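Local coordinates for protein glutathione peroxidase-like peroxiredoxin HYR1 (Saccharomyces cerevisiae, PDB 3CMI) that reduces hydroperoxides at the expense of thioredoxin and acts as a hydroperoxide sensor that oxidises and so activates the transcription factor YAP1, at residues K61-T66 and E165-V170; F117-K122 and G127-K132. All blocks are in the same frame, centred on the assembly; numbering follows the deposited sequence.

Interaction 1 of 2, residues K61-T66 and E165-V170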
loop_
_atom_site.group_PDB
_atom_site.type_symbol
_atom_site.label_atom_id
_atom_site.label_comp_id
_atom_site.label_asym_id
_atom_site.label_seq_id
_atom_site.Cartn_x
_atom_site.Cartn_y
_atom_site.Cartn_z
ATOM N N LYS A 61 10.555 -7.610 -6.617
ATOM C CA LYS A 61 9.380 -8.011 -7.402
ATOM C C LYS A 61 9.374 -9.493 -7.802
ATOM O O LYS A 61 8.330 -10.147 -7.737
ATOM C CB LYS A 61 9.144 -7.092 -8.614
ATOM C CG LYS A 61 10.257 -7.045 -9.667
ATOM C CD LYS A 61 9.828 -6.154 -10.839
ATOM C CE LYS A 61 10.975 -5.889 -11.801
ATOM N NZ LYS A 61 11.164 -6.991 -12.811
ATOM N N ASP A 62 10.535 -10.023 -8.178
ATOM C CA ASP A 62 10.632 -11.418 -8.625
ATOM C C ASP A 62 10.726 -12.452 -7.501
ATOM O O ASP A 62 10.820 -13.654 -7.762
ATOM C CB ASP A 62 11.755 -11.585 -9.649
ATOM C CG ASP A 62 11.424 -10.932 -10.972
ATOM O OD1 ASP A 62 10.282 -11.104 -11.464
ATOM O OD2 ASP A 62 12.310 -10.246 -11.527
ATOM N N GLU A 63 10.692 -11.975 -6.257
ATOM C CA GLU A 63 10.568 -12.841 -5.088
ATOM C C GLU A 63 9.097 -13.093 -4.743
ATOM O O GLU A 63 8.793 -13.862 -3.828
ATOM C CB GLU A 63 11.282 -12.220 -3.879
ATOM C CG GLU A 63 12.747 -11.866 -4.110
ATOM C CD GLU A 63 13.625 -13.090 -4.298
ATOM O OE1 GLU A 63 13.471 -14.054 -3.516
ATOM O OE2 GLU A 63 14.468 -13.090 -5.222
ATOM N N GLY A 64 8.191 -12.449 -5.479
ATOM C CA GLY A 64 6.759 -12.498 -5.174
ATOM C C GLY A 64 6.353 -11.332 -4.288
ATOM O O GLY A 64 5.793 -11.519 -3.207
ATOM N N PHE A 65 6.658 -10.126 -4.756
ATOM C CA PHE A 65 6.414 -8.895 -4.017
ATOM C C PHE A 65 5.899 -7.846 -4.978
ATOM O O PHE A 65 6.337 -7.777 -6.128
ATOM C CB PHE A 65 7.704 -8.389 -3.363
ATOM C CG PHE A 65 7.579 -7.013 -2.743
ATOM C CD1 PHE A 65 6.995 -6.848 -1.486
ATOM C CD2 PHE A 65 8.041 -5.883 -3.423
ATOM C CE1 PHE A 65 6.880 -5.579 -0.909
ATOM C CE2 PHE A 65 7.929 -4.615 -2.862
ATOM C CZ PHE A 65 7.348 -4.461 -1.603
ATOM N N THR A 66 4.970 -7.025 -4.505
ATOM C CA THR A 66 4.499 -5.902 -5.299
ATOM C C THR A 66 4.131 -4.712 -4.424
ATOM O O THR A 66 4.023 -4.845 -3.203
ATOM C CB THR A 66 3.327 -6.300 -6.231
ATOM O OG1 THR A 66 3.182 -5.307 -7.251
ATOM C CG2 THR A 66 2.014 -6.454 -5.450
ATOM N N GLU A 165 11.482 -11.465 5.575
ATOM C CA GLU A 165 10.947 -12.532 6.433
ATOM C C GLU A 165 9.541 -12.986 6.039
ATOM O O GLU A 165 9.183 -14.148 6.230
ATOM C CB GLU A 165 11.071 -12.215 7.939
ATOM C CG GLU A 165 10.267 -11.041 8.472
ATOM C CD GLU A 165 10.648 -10.662 9.913
ATOM O OE1 GLU A 165 11.197 -11.511 10.648
ATOM O OE2 GLU A 165 10.387 -9.508 10.320
ATOM N N LEU A 166 8.756 -12.070 5.476
ATOM C CA LEU A 166 7.435 -12.409 4.936
ATOM C C LEU A 166 7.543 -13.196 3.631
ATOM O O LEU A 166 6.713 -14.059 3.349
ATOM C CB LEU A 166 6.586 -11.155 4.715
ATOM C CG LEU A 166 6.158 -10.317 5.920
ATOM C CD1 LEU A 166 5.333 -9.137 5.438
ATOM C CD2 LEU A 166 5.374 -11.142 6.933
ATOM N N LEU A 167 8.564 -12.893 2.837
ATOM C CA LEU A 167 8.771 -13.591 1.571
ATOM C C LEU A 167 9.148 -15.056 1.797
ATOM O O LEU A 167 8.842 -15.916 0.967
ATOM C CB LEU A 167 9.830 -12.880 0.721
ATOM C CG LEU A 167 9.470 -11.554 0.037
ATOM C CD1 LEU A 167 10.735 -10.825 -0.376
ATOM C CD2 LEU A 167 8.565 -11.757 -1.171
ATOM N N LYS A 168 9.797 -15.324 2.932
ATOM C CA LYS A 168 10.265 -16.662 3.297
ATOM C C LYS A 168 9.203 -17.525 4.004
ATOM O O LYS A 168 9.466 -18.683 4.335
ATOM C CB LYS A 168 11.527 -16.558 4.165
ATOM C CG LYS A 168 12.731 -15.924 3.469
ATOM C CD LYS A 168 13.923 -15.802 4.410
ATOM C CE LYS A 168 14.991 -14.880 3.834
ATOM N NZ LYS A 168 16.257 -14.882 4.628
ATOM N N GLU A 169 8.013 -16.961 4.226
ATOM C CA GLU A 169 6.893 -17.651 4.893
ATOM C C GLU A 169 6.589 -19.039 4.342
ATOM O O GLU A 169 6.489 -19.219 3.126
ATOM C CB GLU A 169 5.610 -16.845 4.745
ATOM C CG GLU A 169 5.442 -15.654 5.651
ATOM C CD GLU A 169 4.132 -14.950 5.358
ATOM O OE1 GLU A 169 3.078 -15.484 5.767
ATOM O OE2 GLU A 169 4.152 -13.886 4.696
ATOM N N VAL A 170 6.408 -20.002 5.246
ATOM C CA VAL A 170 5.945 -21.346 4.880
ATOM C C VAL A 170 4.417 -21.397 4.769
ATOM O O VAL A 170 3.706 -20.548 5.313
ATOM C CB VAL A 170 6.433 -22.439 5.874
ATOM C CG1 VAL A 170 7.939 -22.661 5.743
ATOM C CG2 VAL A 170 6.046 -22.095 7.317
#
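Leu167, at the end of helix 160-167, sets its forked side chain against the turn at Glu63 and Gly64. The fork straddles the aliphatic base of Glu63, with CD1 3.8 Å and CD2 3.9 Å from Glu63 CB. CD2 also reaches the backbone: it lies 3.4 Å from both Glu63 O and Gly64 O, with Phe65 CB 4.1 Å from the same methyl. Having CG anti to its own carbonyl carbon (chi1 -73°) aims Leu167 at this turn. Glu63 offers its CB here, while its chain bends at chi2 and carries the exposed carboxylate elsewhere. Phe65 likewise gives its CB. Gly64, at phi 93° and psi 55°, lets the chain turn here, and Gly64 N bonds to Lys61 O at 3.2 Å. The contact is small, 140 Å² in all, and rests on van der Waals touch of a leucine against main chain and CB atoms. It fastens the end of the last helix to the entry of strand 65-72, an outermost strand of the thioredoxin-like sheet. Leu167 also touches Tyr60 of helix 47-60 and Val34 of strand 34-41, whereas the Phe65 side chain touches Leu56 and Tyr60 of that helix and Val34 and Leu36 of that strand.

Interaction 2 of 2, residues F117-K122 and G127-K132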
loop_
_atom_site.group_PDB
_atom_site.type_symbol
_atom_site.label_atom_id
_atom_site.label_comp_id
_atom_site.label_asym_id
_atom_site.label_seq_id
_atom_site.Cartn_x
_atom_site.Cartn_y
_atom_site.Cartn_z
ATOM N N PHE A 117 -10.878 -1.431 4.890
ATOM C CA PHE A 117 -10.379 -2.742 5.307
ATOM C C PHE A 117 -9.030 -2.669 6.023
ATOM O O PHE A 117 -8.855 -3.287 7.074
ATOM C CB PHE A 117 -10.291 -3.719 4.127
ATOM C CG PHE A 117 -9.504 -4.963 4.440
ATOM C CD1 PHE A 117 -10.064 -5.983 5.212
ATOM C CD2 PHE A 117 -8.193 -5.100 3.999
ATOM C CE1 PHE A 117 -9.333 -7.129 5.519
ATOM C CE2 PHE A 117 -7.451 -6.239 4.304
ATOM C CZ PHE A 117 -8.023 -7.257 5.061
ATOM N N LEU A 118 -8.082 -1.933 5.446
ATOM C CA LEU A 118 -6.743 -1.831 6.022
ATOM C C LEU A 118 -6.777 -1.278 7.440
ATOM O O LEU A 118 -6.185 -1.863 8.347
ATOM C CB LEU A 118 -5.801 -1.021 5.123
ATOM C CG LEU A 118 -5.384 -1.697 3.802
ATOM C CD1 LEU A 118 -4.577 -0.742 2.918
ATOM C CD2 LEU A 118 -4.613 -2.998 4.039
ATOM N N LYS A 119 -7.502 -0.181 7.639
ATOM C CA LYS A 119 -7.609 0.448 8.962
ATOM C C LYS A 119 -8.293 -0.431 10.011
ATOM O O LYS A 119 -7.985 -0.325 11.201
ATOM C CB LYS A 119 -8.282 1.818 8.854
ATOM C CG LYS A 119 -7.304 2.922 8.475
ATOM C CD LYS A 119 -7.841 3.827 7.375
ATOM C CE LYS A 119 -8.809 4.845 7.899
ATOM N NZ LYS A 119 -9.229 5.827 6.855
ATOM N N SER A 120 -9.204 -1.302 9.572
ATOM C CA SER A 120 -9.876 -2.249 10.472
ATOM C C SER A 120 -8.918 -3.319 10.998
ATOM O O SER A 120 -9.152 -3.901 12.061
ATOM C CB SER A 120 -11.064 -2.917 9.783
ATOM O OG SER A 120 -10.633 -3.931 8.887
ATOM N N GLN A 121 -7.850 -3.577 10.242
ATOM C CA GLN A 121 -6.841 -4.566 10.628
ATOM C C GLN A 121 -5.715 -3.949 11.447
ATOM O O GLN A 121 -5.180 -4.589 12.363
ATOM C CB GLN A 121 -6.252 -5.263 9.392
ATOM C CG GLN A 121 -7.272 -5.962 8.492
ATOM C CD GLN A 121 -8.124 -6.964 9.240
ATOM O OE1 GLN A 121 -9.324 -6.764 9.410
ATOM N NE2 GLN A 121 -7.505 -8.036 9.713
ATOM N N LYS A 122 -5.341 -2.714 11.110
ATOM C CA LYS A 122 -4.215 -2.060 11.779
ATOM C C LYS A 122 -4.481 -0.574 12.044
ATOM O O LYS A 122 -4.399 0.259 11.144
ATOM C CB LYS A 122 -2.914 -2.279 10.985
ATOM C CG LYS A 122 -1.747 -2.883 11.798
ATOM C CD LYS A 122 -1.972 -4.372 12.138
ATOM C CE LYS A 122 -0.798 -4.966 12.892
ATOM N NZ LYS A 122 -1.109 -6.274 13.563
ATOM N N GLY A 127 -7.602 6.995 19.792
ATOM C CA GLY A 127 -7.348 8.113 18.883
ATOM C C GLY A 127 -7.654 7.845 17.421
ATOM O O GLY A 127 -8.338 6.879 17.081
ATOM N N LEU A 128 -7.120 8.705 16.556
ATOM C CA LEU A 128 -7.402 8.680 15.122
ATOM C C LEU A 128 -6.943 7.391 14.446
ATOM O O LEU A 128 -5.842 6.897 14.698
ATOM C CB LEU A 128 -6.762 9.891 14.425
ATOM C CG LEU A 128 -6.999 11.286 15.026
ATOM C CD1 LEU A 128 -6.027 12.289 14.427
ATOM C CD2 LEU A 128 -8.432 11.756 14.843
ATOM N N ARG A 129 -7.813 6.852 13.596
ATOM C CA ARG A 129 -7.512 5.678 12.779
ATOM C C ARG A 129 -7.060 6.102 11.394
ATOM O O ARG A 129 -6.377 5.350 10.701
ATOM C CB ARG A 129 -8.749 4.788 12.641
ATOM C CG ARG A 129 -9.266 4.243 13.962
ATOM C CD ARG A 129 -10.670 3.661 13.861
ATOM N NE ARG A 129 -10.675 2.377 13.164
ATOM C CZ ARG A 129 -11.033 2.214 11.894
ATOM N NH1 ARG A 129 -10.997 1.006 11.351
ATOM N NH2 ARG A 129 -11.428 3.255 11.166
ATOM N N GLY A 130 -7.447 7.310 10.997
ATOM C CA GLY A 130 -7.203 7.805 9.649
ATOM C C GLY A 130 -5.741 7.901 9.260
ATOM O O GLY A 130 -4.851 7.858 10.114
ATOM N N ILE A 131 -5.507 8.020 7.956
ATOM C CA ILE A 131 -4.172 8.233 7.406
ATOM C C ILE A 131 -3.751 9.664 7.717
ATOM O O ILE A 131 -4.516 10.604 7.486
ATOM C CB ILE A 131 -4.150 7.988 5.873
ATOM C CG1 ILE A 131 -4.727 6.599 5.522
ATOM C CG2 ILE A 131 -2.735 8.189 5.300
ATOM C CD1 ILE A 131 -3.997 5.393 6.165
ATOM N N LYS A 132 -2.544 9.822 8.251
ATOM C CA LYS A 132 -2.072 11.127 8.725
ATOM C C LYS A 132 -1.514 12.003 7.604
ATOM O O LYS A 132 -1.785 13.205 7.563
ATOM C CB LYS A 132 -1.028 10.967 9.844
ATOM C CG LYS A 132 -1.596 10.943 11.263
ATOM C CD LYS A 132 -2.240 9.598 11.609
ATOM C CE LYS A 132 -2.880 9.610 12.999
ATOM N NZ LYS A 132 -1.880 9.469 14.103
#
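Lys119 and the backbone at Arg129 and Gly130 make the close-packed half of this contact, where the end of helix 113-121 meets the loop that follows it. The lysine chain, bent at chi2 and chi3 (134° and 80°), runs alongside the loop: CG sits 3.4 Å from Arg129 O, and CE lies over Gly130 CA, 3.8 Å away. Further in, Lys119 CD approaches Ile131 CD1 at 4.3 Å, and Ile131 goes on to touch Phe138 of strand 137-140 and Asn39 of strand 34-41. The buried ammonium of Lys119 forms a salt bridge with Glu111 and a weak hydrogen bond to Val106 O.

The other half is the exposed arginine side, where the guanidinium meets the helix end without a clear bond. Arg129 folds back over the helix end through a bend at chi3 (73°), which brings NH1 3.8 Å from Lys119 CB. The same NH1 is 3.3 Å from Lys119 O, in an oblique approach to the guanidinium plane; that oxygen also receives a hydrogen bond from Ser123 OG. Ser120 turns its own hydroxyl back along the helix, and Ser120 OG donates to Phe117 O, 2.6 Å away.

The chemistry implies a hold made largely by van der Waals contact along the lysine chain, while the charge of Lys119 is met by Glu111, outside both segments. Arg149 of strand 146-150 bridges the two segments, hydrogen-bonding Arg129 O through NH2 and Lys122 O through NH1. Although Lys119 NZ and Arg129 NH2 are 5.5 Å apart, the carboxylate of Glu111 probably offsets the charge of the lysine, consistent with two like-charged groups being tolerated so near each other.

Overall arrangement
The two contacts occupy separate parts of the same thioredoxin-like domain, their centres 25 Å apart and their nearest atoms about 10 Å apart; they do not meet. Both segments of interaction 2 fall within the stretch of chain between 61-66 and 165-170: a local helix-to-loop contact within a long-range one joining strand 65-72 to the last helix. The central sheet links them, since interaction 1 backs onto strand 34-41, and Leu118 of helix 113-121 touches Ile37 of the same strand. Both contacts lie away from Cys44, the residue that forms the sulfenic acid intermediate.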